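Local coordinates for protein putative phosphomethylpyrimidine kinase (PDB 3MBH) that probably phosphorylates pyridoxal and related vitamin B6 compounds with ATP, as a kinase of the ribokinase superfamily, and is seen here with pyridoxal bound, at residues K8-V13 against F78-T83; V13-G18 against T83-S88; C39-A44 against D62-I67; R90-V95 against M133-T138. All blocks are in the same frame, centred on the assembly; numbering follows the deposited sequence.

Interaction 1 of 4, residues K8-V13 against F78-T83; sequences KKIAAV and FDAIYT
Strands 9-13 and 80-83 run parallel and in register, Ile10 beside Ala80 and Val13 beside Thr83, their axes 4.6 Å apart at closest and 21° out of line. The ladder runs through Ala11 N to Ala80 O, Tyr82 N to Ala11 O (2.9 Å) and Val13 N to Tyr82 O. At its start Lys9 O takes two donors, Asp79 N at 2.8 Å and Ala80 N at 3.2 Å, and Asp79 OD2 accepts Lys9 N at 2.8 Å through the lone pair facing away from OD1. Asp79 thus holds Lys9 through both its backbone N and its carboxylate. Next to it, Phe78 CG stands anti to its own carbonyl carbon (chi1 -59°), on the Ala11 side, and the ring lies flat over a methyl group. Ala11 CB sits 3.6 Å from the ring centroid and 3° off the normal, a CH-pi contact, and Lys9 CB comes to the ring edge. Trp71 meets Phe78 edge-to-face, so an alanine in place of Phe78 would probably leave the Ala11 methyl without its cover and open a gap beside Trp71. On the same sheet face, Val13 CG2 and Ile81 CG2 lie side by side, 4.1 Å apart. On the reverse face Ile10 crosses Tyr82 at a slant, Ile10 CG2 4.1 Å from Tyr82 CB, beneath helices 24-33 and 223-236. Strand 9-17 also pairs with 37-40, and strand 80-83 with 108-111, which places the contact in the middle of the parallel sheet, layered between helices, at the core of the ribokinase-like alpha/beta fold.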
loop_
_atom_site.group_PDB
_atom_site.type_symbol
_atom_site.label_atom_id
_atom_site.label_comp_id
_atom_site.label_asym_id
_atom_site.label_seq_id
_atom_site.Cartn_x
_atom_site.Cartn_y
_atom_site.Cartn_z
ATOM N N LYS A 8 7.671 -17.657 11.577
ATOM C CA LYS A 8 8.974 -18.181 12.020
ATOM C C LYS A 8 9.522 -17.369 13.207
ATOM O O LYS A 8 9.194 -16.189 13.370
ATOM C CB LYS A 8 9.977 -18.214 10.847
ATOM C CG LYS A 8 9.446 -18.913 9.540
ATOM C CD LYS A 8 8.658 -20.167 9.837
ATOM C CE LYS A 8 8.190 -20.957 8.553
ATOM N NZ LYS A 8 6.914 -20.443 7.903
ATOM N N LYS A 9 10.328 -18.025 14.044
ATOM C CA LYS A 9 10.883 -17.428 15.248
ATOM C C LYS A 9 12.415 -17.287 15.155
ATOM O O LYS A 9 13.144 -18.213 14.733
ATOM C CB LYS A 9 10.558 -18.261 16.500
ATOM C CG LYS A 9 9.102 -18.614 16.759
ATOM C CD LYS A 9 8.977 -19.297 18.149
ATOM C CE LYS A 9 8.185 -20.546 18.120
ATOM N NZ LYS A 9 6.696 -20.358 17.956
ATOM N N ILE A 10 12.884 -16.131 15.565
ATOM C CA ILE A 10 14.305 -15.822 15.613
ATOM C C ILE A 10 14.750 -15.564 17.029
ATOM O O ILE A 10 14.224 -14.650 17.676
ATOM C CB ILE A 10 14.600 -14.585 14.755
ATOM C CG1 ILE A 10 14.112 -14.830 13.323
ATOM C CG2 ILE A 10 16.090 -14.260 14.800
ATOM C CD1 ILE A 10 14.150 -13.594 12.415
ATOM N N ALA A 11 15.707 -16.330 17.535
ATOM C CA ALA A 11 16.270 -16.025 18.838
ATOM C C ALA A 11 17.318 -14.894 18.607
ATOM O O ALA A 11 18.259 -15.080 17.834
ATOM C CB ALA A 11 16.917 -17.296 19.481
ATOM N N ALA A 12 17.151 -13.763 19.300
ATOM C CA ALA A 12 17.963 -12.586 19.146
ATOM C C ALA A 12 18.852 -12.391 20.371
ATOM O O ALA A 12 18.374 -12.036 21.458
ATOM C CB ALA A 12 17.084 -11.337 18.888
ATOM N N VAL A 13 20.132 -12.686 20.200
ATOM C CA VAL A 13 21.151 -12.643 21.271
ATOM C C VAL A 13 21.925 -11.291 21.164
ATOM O O VAL A 13 22.964 -11.202 20.535
ATOM C CB VAL A 13 22.101 -13.882 21.224
ATOM C CG1 VAL A 13 22.958 -13.920 22.512
ATOM C CG2 VAL A 13 21.274 -15.206 20.986
ATOM N N PHE A 78 13.645 -22.626 17.233
ATOM C CA PHE A 78 13.952 -21.427 16.470
ATOM C C PHE A 78 14.286 -21.718 15.032
ATOM O O PHE A 78 15.001 -22.651 14.742
ATOM C CB PHE A 78 15.076 -20.635 17.134
ATOM C CG PHE A 78 14.741 -20.202 18.539
ATOM C CD1 PHE A 78 13.763 -19.259 18.757
ATOM C CD2 PHE A 78 15.368 -20.769 19.623
ATOM C CE1 PHE A 78 13.439 -18.892 20.045
ATOM C CE2 PHE A 78 15.075 -20.373 20.924
ATOM C CZ PHE A 78 14.127 -19.445 21.143
ATOM N N ASP A 79 13.786 -20.895 14.138
ATOM C CA ASP A 79 14.105 -20.992 12.709
ATOM C C ASP A 79 15.411 -20.291 12.427
ATOM O O ASP A 79 16.093 -20.593 11.444
ATOM C CB ASP A 79 12.965 -20.400 11.926
ATOM C CG ASP A 79 11.650 -21.112 12.244
ATOM O OD1 ASP A 79 11.544 -22.247 11.787
ATOM O OD2 ASP A 79 10.789 -20.587 13.013
ATOM N N ALA A 80 15.785 -19.372 13.315
ATOM C CA ALA A 80 17.052 -18.715 13.179
ATOM C C ALA A 80 17.560 -18.249 14.509
ATOM O O ALA A 80 16.784 -18.091 15.420
ATOM C CB ALA A 80 16.952 -17.558 12.222
ATOM N N ILE A 81 18.876 -18.067 14.603
ATOM C CA ILE A 81 19.547 -17.505 15.777
ATOM C C ILE A 81 20.486 -16.418 15.253
ATOM O O ILE A 81 21.289 -16.650 14.336
ATOM C CB ILE A 81 20.384 -18.533 16.581
ATOM C CG1 ILE A 81 19.488 -19.682 17.041
ATOM C CG2 ILE A 81 21.134 -17.817 17.777
ATOM C CD1 ILE A 81 20.171 -20.840 17.721
ATOM N N TYR A 82 20.337 -15.220 15.843
ATOM C CA TYR A 82 21.021 -14.038 15.350
ATOM C C TYR A 82 21.650 -13.367 16.537
ATOM O O TYR A 82 20.953 -12.847 17.424
ATOM C CB TYR A 82 19.994 -13.141 14.619
ATOM C CG TYR A 82 20.366 -11.702 14.347
ATOM C CD1 TYR A 82 21.693 -11.287 14.272
ATOM C CD2 TYR A 82 19.379 -10.752 14.092
ATOM C CE1 TYR A 82 22.009 -9.971 14.074
ATOM C CE2 TYR A 82 19.698 -9.429 13.866
ATOM C CZ TYR A 82 20.996 -9.041 13.824
ATOM O OH TYR A 82 21.352 -7.725 13.612
ATOM N N THR A 83 22.968 -13.284 16.494
ATOM C CA THR A 83 23.722 -12.760 17.595
ATOM C C THR A 83 24.379 -11.448 17.248
ATOM O O THR A 83 24.748 -11.207 16.094
ATOM C CB THR A 83 24.837 -13.769 18.073
ATOM O OG1 THR A 83 25.962 -13.750 17.177
ATOM C CG2 THR A 83 24.294 -15.138 18.185
#

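Interaction 2 of 4, residues V13-G18 against T83-S88; sequences VHDLSG and TGYLGS. With PXL (3-hydroxy-5-(hydroxymethyl)-2-methylisonicotinaldehyde), chain G.
The imidazole of His14 lies against the Gly84 backbone, with Gly84 N 3.4 Å above one ring face and offset toward the rim, while a water sits in plane at the ring edge, 2.9 Å from His14 ND1. That water also accepts from Tyr85 N and reaches the pyridoxal OP4 weakly. The Tyr85 ring holds the pyridoxal methyl C2A 3.7 Å above the centre of one face. Asp15 OD1 comes in obliquely, 3.1 Å from Tyr85 CB, the carboxylate and ring planes standing 77° apart. Backbone pairing between the segments ends with Gly84 N bonded to Val13 O at 2.8 Å. Asp15 CG sits between the backbone N and carbonyl carbon (chi1 72°), turned toward Tyr85. From there OD1 approaches pyridoxal N1 to 2.6 Å. Its other oxygen is fixed by two hydroxyls: Ser17 OG donates to Asp15 OD2 at 2.9 Å, nearly in line with the C-O bond, and Ser23 OG joins it. An alanine at Tyr85 would probably leave the methyl of the pyridine without its aromatic floor and let the ligand ring shift. With a carboxylate this close to the pyridine nitrogen, a proton on N1 is likely to be stabilised.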
loop_
_atom_site.group_PDB
_atom_site.type_symbol
_atom_site.label_atom_id
_atom_site.label_comp_id
_atom_site.label_asym_id
_atom_site.label_seq_id
_atom_site.Cartn_x
_atom_site.Cartn_y
_atom_site.Cartn_z
ATOM N N VAL A 13 20.132 -12.686 20.200
ATOM C CA VAL A 13 21.151 -12.643 21.271
ATOM C C VAL A 13 21.925 -11.291 21.164
ATOM O O VAL A 13 22.964 -11.202 20.535
ATOM C CB VAL A 13 22.101 -13.882 21.224
ATOM C CG1 VAL A 13 22.958 -13.920 22.512
ATOM C CG2 VAL A 13 21.274 -15.206 20.986
ATOM N N HIS A 14 21.333 -10.263 21.770
ATOM C CA HIS A 14 21.779 -8.917 21.688
ATOM C C HIS A 14 21.440 -8.257 23.011
ATOM O O HIS A 14 20.610 -8.762 23.771
ATOM C CB HIS A 14 21.036 -8.131 20.594
ATOM C CG HIS A 14 21.235 -8.653 19.204
ATOM N ND1 HIS A 14 22.075 -8.039 18.306
ATOM C CD2 HIS A 14 20.629 -9.656 18.526
ATOM C CE1 HIS A 14 22.053 -8.694 17.156
ATOM N NE2 HIS A 14 21.184 -9.687 17.258
ATOM N N ASP A 15 22.070 -7.122 23.266
ATOM C CA ASP A 15 21.738 -6.302 24.390
ATOM C C ASP A 15 20.434 -5.479 24.218
ATOM O O ASP A 15 19.894 -5.307 23.112
ATOM C CB ASP A 15 22.910 -5.404 24.693
ATOM C CG ASP A 15 23.071 -4.323 23.655
ATOM O OD1 ASP A 15 23.817 -4.562 22.643
ATOM O OD2 ASP A 15 22.363 -3.280 23.796
ATOM N N LEU A 16 19.912 -4.993 25.353
ATOM C CA LEU A 16 18.795 -4.055 25.399
ATOM C C LEU A 16 19.337 -2.736 25.887
ATOM O O LEU A 16 19.772 -2.630 27.038
ATOM C CB LEU A 16 17.690 -4.527 26.318
ATOM C CG LEU A 16 16.348 -3.720 26.296
ATOM C CD1 LEU A 16 15.573 -3.975 24.983
ATOM C CD2 LEU A 16 15.470 -4.031 27.467
ATOM N N SER A 17 19.327 -1.761 24.972
ATOM C CA SER A 17 19.728 -0.421 25.226
ATOM C C SER A 17 18.532 0.546 25.152
ATOM O O SER A 17 17.820 0.589 24.177
ATOM C CB SER A 17 20.779 0.042 24.209
ATOM O OG SER A 17 22.042 -0.473 24.511
ATOM N N GLY A 18 18.394 1.379 26.176
ATOM C CA GLY A 18 17.339 2.351 26.250
ATOM C C GLY A 18 17.329 3.399 25.152
ATOM O O GLY A 18 16.297 3.626 24.551
ATOM N N THR A 83 22.968 -13.284 16.494
ATOM C CA THR A 83 23.722 -12.760 17.595
ATOM C C THR A 83 24.379 -11.448 17.248
ATOM O O THR A 83 24.748 -11.207 16.094
ATOM C CB THR A 83 24.837 -13.769 18.073
ATOM O OG1 THR A 83 25.962 -13.750 17.177
ATOM C CG2 THR A 83 24.294 -15.138 18.185
ATOM N N GLY A 84 24.602 -10.629 18.277
ATOM C CA GLY A 84 25.344 -9.390 18.133
ATOM C C GLY A 84 26.166 -9.041 19.366
ATOM O O GLY A 84 27.071 -9.835 19.826
ATOM N N TYR A 85 25.939 -7.846 19.875
ATOM C CA TYR A 85 26.691 -7.358 21.024
ATOM C C TYR A 85 26.501 -8.300 22.223
ATOM O O TYR A 85 25.411 -8.521 22.657
ATOM C CB TYR A 85 26.256 -5.932 21.353
ATOM C CG TYR A 85 27.034 -5.217 22.449
ATOM C CD1 TYR A 85 26.832 -5.542 23.790
ATOM C CD2 TYR A 85 27.995 -4.234 22.146
ATOM C CE1 TYR A 85 27.526 -4.913 24.793
ATOM C CE2 TYR A 85 28.670 -3.593 23.152
ATOM C CZ TYR A 85 28.441 -3.956 24.485
ATOM O OH TYR A 85 29.097 -3.330 25.510
ATOM N N LEU A 86 27.595 -8.808 22.762
ATOM C CA LEU A 86 27.602 -9.700 23.920
ATOM C C LEU A 86 28.143 -8.985 25.146
ATOM O O LEU A 86 28.943 -8.061 25.051
ATOM C CB LEU A 86 28.462 -10.938 23.639
ATOM C CG LEU A 86 28.088 -11.694 22.374
ATOM C CD1 LEU A 86 29.009 -12.945 22.145
ATOM C CD2 LEU A 86 26.622 -12.124 22.366
ATOM N N GLY A 87 27.685 -9.381 26.303
ATOM C CA GLY A 87 27.971 -8.646 27.533
ATOM C C GLY A 87 29.211 -9.015 28.336
ATOM O O GLY A 87 29.566 -8.295 29.266
ATOM N N SER A 88 29.856 -10.145 28.014
ATOM C CA SER A 88 31.133 -10.480 28.612
ATOM C C SER A 88 31.806 -11.554 27.746
ATOM O O SER A 88 31.172 -12.193 26.933
ATOM C CB SER A 88 30.954 -11.012 30.065
ATOM O OG SER A 88 30.533 -12.388 30.046
HETATM O OP4 PXL G . 25.881 -3.377 17.421
HETATM C C5A PXL G . 26.336 -2.104 17.853
HETATM C C5 PXL G . 26.107 -1.984 19.364
HETATM C C6 PXL G . 25.264 -2.782 20.111
HETATM N N1 PXL G . 25.139 -2.638 21.430
HETATM C C2 PXL G . 25.746 -1.706 22.192
HETATM C C3 PXL G . 26.658 -0.781 21.506
HETATM C C4 PXL G . 26.848 -0.965 20.048
HETATM C C4A PXL G . 27.674 -0.097 19.211
HETATM O O4A PXL G . 27.979 0.914 19.760
HETATM O O3 PXL G . 27.377 0.169 22.125
HETATM C C2A PXL G . 25.401 -1.699 23.672
HETATM O O HOH W 1 23.964 -5.885 18.610
#

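Interaction 3 of 4, residues C39-A44 against D62-I67; sequences CPLPTA and DEMPKI
Leu41 CD1 presses against Ile67 CG2 at 3.5 Å, the two side chains sliding past each other in opposite directions. Leu41 CG stands anti to the backbone N (chi1 -174°), on the side of helix 64-73. The next residue fills in beside it: Pro42 CD, on the proline ring, touches Ile67 CD1 at 4.0 Å. Met64, a selenomethionine with two conformers, lies one turn earlier on the helix and in this one puts CG 3.6 Å from Pro42 O and SE 4.0 Å from Thr43 CA. The Pro42 carbonyl is buried and has no hydrogen-bond partner in the model. Around this apolar patch, polar bonds fix the segment 39-44: Leu41 pairs through its backbone with Ala12, Thr43 OG1 bonds to Tyr85 O, and Thr43 O accepts from Gln91 NE2. On the helix side Ile67 N is tied to Glu63 O. A neighbouring subunit packs here too, its Leu16 on Pro42 and its Ser56 on Ile67. Strand 37-40 and strand 80-83 lie parallel with strand 9-17 between them, and helix 64-73 leads from the first toward the second, so the contact seats the helix of a beta-alpha-beta crossover, lengthened by the strands 44-46 and 57-59.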
loop_
_atom_site.group_PDB
_atom_site.type_symbol
_atom_site.label_atom_id
_atom_site.label_comp_id
_atom_site.label_asym_id
_atom_site.label_seq_id
_atom_site.Cartn_x
_atom_site.Cartn_y
_atom_site.Cartn_z
ATOM N N CYS A 39 12.538 -13.358 19.576
ATOM C CA CYS A 39 12.569 -13.860 20.939
ATOM C C CYS A 39 13.911 -13.475 21.531
ATOM O O CYS A 39 14.941 -14.130 21.273
ATOM C CB CYS A 39 12.393 -15.352 20.957
ATOM S SG CYS A 39 10.813 -15.912 20.404
ATOM N N PRO A 40 13.920 -12.425 22.356
ATOM C CA PRO A 40 15.190 -11.922 22.887
ATOM C C PRO A 40 15.838 -12.817 23.960
ATOM O O PRO A 40 15.136 -13.282 24.893
ATOM C CB PRO A 40 14.821 -10.579 23.520
ATOM C CG PRO A 40 13.328 -10.675 23.785
ATOM C CD PRO A 40 12.765 -11.603 22.748
ATOM N N LEU A 41 17.137 -13.056 23.773
ATOM C CA LEU A 41 18.051 -13.589 24.787
ATOM C C LEU A 41 19.014 -12.443 25.096
ATOM O O LEU A 41 20.033 -12.314 24.459
ATOM C CB LEU A 41 18.838 -14.778 24.268
ATOM C CG LEU A 41 19.723 -15.497 25.300
ATOM C CD1 LEU A 41 18.877 -15.962 26.486
ATOM C CD2 LEU A 41 20.471 -16.660 24.618
ATOM N N PRO A 42 18.665 -11.594 26.068
ATOM C CA PRO A 42 19.368 -10.352 26.272
ATOM C C PRO A 42 20.737 -10.551 26.930
ATOM O O PRO A 42 20.854 -11.328 27.865
ATOM C CB PRO A 42 18.411 -9.554 27.178
ATOM C CG PRO A 42 17.663 -10.629 27.946
ATOM C CD PRO A 42 17.492 -11.732 26.962
ATOM N N THR A 43 21.766 -9.898 26.378
ATOM C CA THR A 43 23.157 -10.089 26.791
ATOM C C THR A 43 23.578 -9.114 27.885
ATOM O O THR A 43 24.561 -9.373 28.616
ATOM C CB THR A 43 24.077 -9.952 25.594
ATOM O OG1 THR A 43 23.895 -8.640 25.016
ATOM C CG2 THR A 43 23.750 -11.091 24.492
ATOM N N ALA A 44 22.844 -8.013 27.983
ATOM C CA ALA A 44 23.180 -6.891 28.853
ATOM C C ALA A 44 22.017 -5.918 28.826
ATOM O O ALA A 44 21.252 -5.917 27.876
ATOM C CB ALA A 44 24.464 -6.159 28.408
ATOM N N ASP A 62 25.010 -14.315 33.609
ATOM C CA ASP A 62 24.503 -15.347 34.464
ATOM C C ASP A 62 22.994 -15.614 34.401
ATOM O O ASP A 62 22.548 -16.654 34.886
ATOM C CB ASP A 62 24.967 -15.111 35.867
ATOM C CG ASP A 62 26.500 -15.158 35.967
ATOM O OD1 ASP A 62 27.113 -16.066 35.367
ATOM O OD2 ASP A 62 27.076 -14.259 36.624
ATOM N N GLU A 63 22.224 -14.728 33.781
ATOM C CA GLU A 63 20.809 -15.013 33.567
ATOM C C GLU A 63 20.567 -15.849 32.305
ATOM O O GLU A 63 19.566 -16.559 32.222
ATOM C CB GLU A 63 20.020 -13.732 33.485
ATOM C CG GLU A 63 18.516 -13.900 33.679
ATOM C CD GLU A 63 18.117 -14.465 35.059
ATOM O OE1 GLU A 63 18.894 -14.322 36.030
ATOM O OE2 GLU A 63 17.010 -15.054 35.159
HETATM N N MSE A 64 21.471 -15.777 31.341
HETATM C CA MSE A 64 21.269 -16.417 30.043
HETATM C C MSE A 64 21.103 -17.949 30.147
HETATM O O MSE A 64 20.184 -18.514 29.558
HETATM C CB MSE A 64 22.399 -16.028 29.057
HETATM C CG MSE A 64 22.364 -14.551 28.625
HETATM SE SE MSE A 64 23.920 -13.894 27.658
HETATM C CE MSE A 64 25.198 -14.862 28.666
ATOM N N PRO A 65 21.964 -18.622 30.914
ATOM C CA PRO A 65 21.717 -20.070 31.061
ATOM C C PRO A 65 20.347 -20.376 31.683
ATOM O O PRO A 65 19.729 -21.404 31.379
ATOM C CB PRO A 65 22.871 -20.560 31.983
ATOM C CG PRO A 65 23.955 -19.467 31.801
ATOM C CD PRO A 65 23.143 -18.183 31.674
ATOM N N LYS A 66 19.885 -19.498 32.566
ATOM C CA LYS A 66 18.590 -19.711 33.228
ATOM C C LYS A 66 17.454 -19.576 32.216
ATOM O O LYS A 66 16.506 -20.400 32.221
ATOM C CB LYS A 66 18.424 -18.712 34.378
ATOM C CG LYS A 66 19.471 -18.908 35.500
ATOM C CD LYS A 66 19.226 -17.879 36.619
ATOM C CE LYS A 66 20.178 -18.044 37.744
ATOM N NZ LYS A 66 20.076 -16.866 38.594
ATOM N N ILE A 67 17.584 -18.607 31.308
ATOM C CA ILE A 67 16.623 -18.426 30.233
ATOM C C ILE A 67 16.663 -19.619 29.255
ATOM O O ILE A 67 15.632 -20.214 28.943
ATOM C CB ILE A 67 16.849 -17.098 29.481
ATOM C CG1 ILE A 67 16.506 -15.902 30.393
ATOM C CG2 ILE A 67 16.015 -17.062 28.218
ATOM C CD1 ILE A 67 17.096 -14.524 29.848
#

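Interaction 4 of 4, residues R90-V95 against M133-T138; sequences RQIQIV and MRHLIT
Ile92 and Leu136 bring helices 91-102 and 127-136 together: Ile92 CG2 stands anti to its backbone N, and Leu136 CG is anti to its own (chi1 -176°), which turns both toward the facing helix. Ile92 CG2 lies 3.9 Å from Leu136 CB and 4.2 Å from His135 CD2, near the plane of the imidazole and at its edge. Its other branch, Ile92 CG1, rests by the backbone at Met133 N. One turn on, Val95 CG1 touches Leu136 CD1 at 4.0 Å, putting Leu136 against two branched side chains of the facing helix. Leu86 and Met129 close in around Ile92, and Ser96 and Ile99 around Leu136. Nearer the surface, Gln93 folds back at its second torsion and crosses His135 at about a right angle, its amide plane turned 37° from the ring. Gln93 NE2 is 3.1 Å from His135 NE2. Thr138 fixes the backbone beneath this histidine, since His135 O accepts both Thr138 N and Thr138 OG1, the hydroxyl at 2.6 Å and in the carbonyl plane. Gln93 also lies near Asp97, which binds zinc in a crystal structure of this protein, though no zinc is bound to this chain. Across the helix pair, then, cohesion comes chiefly from branched aliphatic groups in a buried seam, while the polar side chains Gln93 and His135 meet at its more exposed border.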
loop_
_atom_site.group_PDB
_atom_site.type_symbol
_atom_site.label_atom_id
_atom_site.label_comp_id
_atom_site.label_asym_id
_atom_site.label_seq_id
_atom_site.Cartn_x
_atom_site.Cartn_y
_atom_site.Cartn_z
ATOM N N ARG A 90 32.618 -14.470 28.693
ATOM C CA ARG A 90 32.026 -15.740 29.099
ATOM C C ARG A 90 30.800 -16.116 28.218
ATOM O O ARG A 90 30.403 -17.256 28.144
ATOM C CB ARG A 90 31.626 -15.683 30.582
ATOM C CG ARG A 90 32.816 -15.661 31.497
ATOM C CD ARG A 90 32.554 -15.286 32.946
ATOM N NE ARG A 90 32.312 -13.835 33.052
ATOM C CZ ARG A 90 31.171 -13.277 33.433
ATOM N NH1 ARG A 90 30.144 -14.007 33.829
ATOM N NH2 ARG A 90 31.085 -11.955 33.497
ATOM N N GLN A 91 30.198 -15.137 27.578
ATOM C CA GLN A 91 29.016 -15.398 26.783
ATOM C C GLN A 91 29.320 -16.158 25.520
ATOM O O GLN A 91 28.461 -16.854 25.026
ATOM C CB GLN A 91 28.264 -14.101 26.437
ATOM C CG GLN A 91 27.798 -13.384 27.693
ATOM C CD GLN A 91 26.823 -12.261 27.442
ATOM O OE1 GLN A 91 26.434 -12.023 26.298
ATOM N NE2 GLN A 91 26.470 -11.526 28.502
ATOM N N ILE A 92 30.541 -16.079 25.022
ATOM C CA ILE A 92 30.795 -16.732 23.742
ATOM C C ILE A 92 30.502 -18.231 23.833
ATOM O O ILE A 92 29.783 -18.775 23.011
ATOM C CB ILE A 92 32.162 -16.452 23.162
ATOM C CG1 ILE A 92 32.137 -15.076 22.468
ATOM C CG2 ILE A 92 32.526 -17.598 22.131
ATOM C CD1 ILE A 92 32.164 -13.819 23.471
ATOM N N GLN A 93 30.949 -18.865 24.891
ATOM C CA GLN A 93 30.772 -20.315 25.004
ATOM C C GLN A 93 29.337 -20.707 25.340
ATOM O O GLN A 93 28.843 -21.726 24.899
ATOM C CB GLN A 93 31.753 -20.908 26.004
ATOM C CG GLN A 93 33.086 -21.274 25.417
ATOM C CD GLN A 93 33.015 -22.300 24.233
ATOM O OE1 GLN A 93 32.254 -23.287 24.247
ATOM N NE2 GLN A 93 33.797 -22.028 23.215
ATOM N N ILE A 94 28.685 -19.890 26.131
ATOM C CA ILE A 94 27.241 -20.063 26.417
ATOM C C ILE A 94 26.445 -19.992 25.125
ATOM O O ILE A 94 25.553 -20.821 24.848
ATOM C CB ILE A 94 26.706 -19.039 27.441
ATOM C CG1 ILE A 94 27.404 -19.265 28.780
ATOM C CG2 ILE A 94 25.166 -19.180 27.568
ATOM C CD1 ILE A 94 27.258 -18.126 29.820
ATOM N N VAL A 95 26.796 -19.022 24.308
ATOM C CA VAL A 95 26.094 -18.812 23.058
ATOM C C VAL A 95 26.444 -19.917 22.062
ATOM O O VAL A 95 25.568 -20.390 21.373
ATOM C CB VAL A 95 26.371 -17.421 22.496
ATOM C CG1 VAL A 95 25.752 -17.275 21.113
ATOM C CG2 VAL A 95 25.774 -16.347 23.478
HETATM N N MSE A 133 35.341 -14.020 20.193
HETATM C CA MSE A 133 34.505 -13.808 19.032
HETATM C C MSE A 133 35.028 -14.611 17.835
HETATM O O MSE A 133 34.241 -15.125 17.043
HETATM C CB MSE A 133 34.391 -12.327 18.716
HETATM C CG MSE A 133 33.404 -11.982 17.623
HETATM SE SE MSE A 133 31.565 -12.505 18.098
HETATM C CE MSE A 133 31.092 -11.031 19.268
ATOM N N ARG A 134 36.353 -14.723 17.718
ATOM C CA ARG A 134 36.966 -15.563 16.707
ATOM C C ARG A 134 36.454 -17.009 16.745
ATOM O O ARG A 134 36.325 -17.652 15.706
ATOM C CB ARG A 134 38.507 -15.583 16.852
ATOM C CG ARG A 134 39.176 -14.305 16.386
ATOM C CD ARG A 134 40.651 -14.353 16.669
ATOM N NE ARG A 134 41.255 -13.044 16.483
ATOM C CZ ARG A 134 42.313 -12.596 17.141
ATOM N NH1 ARG A 134 42.887 -13.337 18.071
ATOM N NH2 ARG A 134 42.797 -11.394 16.883
ATOM N N HIS A 135 36.155 -17.506 17.938
ATOM C CA HIS A 135 35.547 -18.803 18.083
ATOM C C HIS A 135 34.076 -18.821 17.653
ATOM O O HIS A 135 33.656 -19.731 16.929
ATOM C CB HIS A 135 35.627 -19.335 19.534
ATOM C CG HIS A 135 35.030 -20.701 19.691
ATOM N ND1 HIS A 135 35.616 -21.829 19.156
ATOM C CD2 HIS A 135 33.883 -21.115 20.272
ATOM C CE1 HIS A 135 34.872 -22.887 19.437
ATOM N NE2 HIS A 135 33.823 -22.486 20.128
ATOM N N LEU A 136 33.316 -17.852 18.127
ATOM C CA LEU A 136 31.892 -17.824 17.859
ATOM C C LEU A 136 31.610 -17.782 16.345
ATOM O O LEU A 136 30.689 -18.449 15.873
ATOM C CB LEU A 136 31.213 -16.653 18.557
ATOM C CG LEU A 136 29.685 -16.636 18.395
ATOM C CD1 LEU A 136 29.048 -17.960 18.928
ATOM C CD2 LEU A 136 29.055 -15.364 19.033
ATOM N N ILE A 137 32.408 -17.056 15.575
ATOM C CA ILE A 137 32.092 -16.976 14.139
ATOM C C ILE A 137 32.182 -18.347 13.436
ATOM O O ILE A 137 31.539 -18.524 12.419
ATOM C CB ILE A 137 32.895 -15.924 13.344
ATOM C CG1 ILE A 137 34.407 -16.269 13.316
ATOM C CG2 ILE A 137 32.537 -14.496 13.820
ATOM C CD1 ILE A 137 35.126 -15.558 12.277
ATOM N N THR A 138 32.929 -19.308 14.001
ATOM C CA THR A 138 33.114 -20.615 13.386
ATOM C C THR A 138 31.812 -21.393 13.428
ATOM O O THR A 138 31.652 -22.408 12.725
ATOM C CB THR A 138 34.227 -21.473 14.076
ATOM O OG1 THR A 138 33.843 -21.828 15.409
ATOM C CG2 THR A 138 35.553 -20.731 14.117
#

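From the N terminus, strand 9-17 is laid down first and enters two contacts in turn: interaction 1 along its start, and interaction 2 where it runs on toward the pyridoxal. They share Val13 and Thr83, and their segments alternate along the chain, so the two loops they close cross. Interaction 3, joining 39-44 to 62-67, is nested inside both loops; Leu41 bonds back to Ala12 and Thr43 to Tyr85. After strand 80-83 the chain enters helix 91-102, and interaction 4 closes a later loop, in series with the others. Val95 packs on Val13 and Thr83, and Gln91 reaches Thr43, tying that helix pair to the sheet and to the loop of interaction 3.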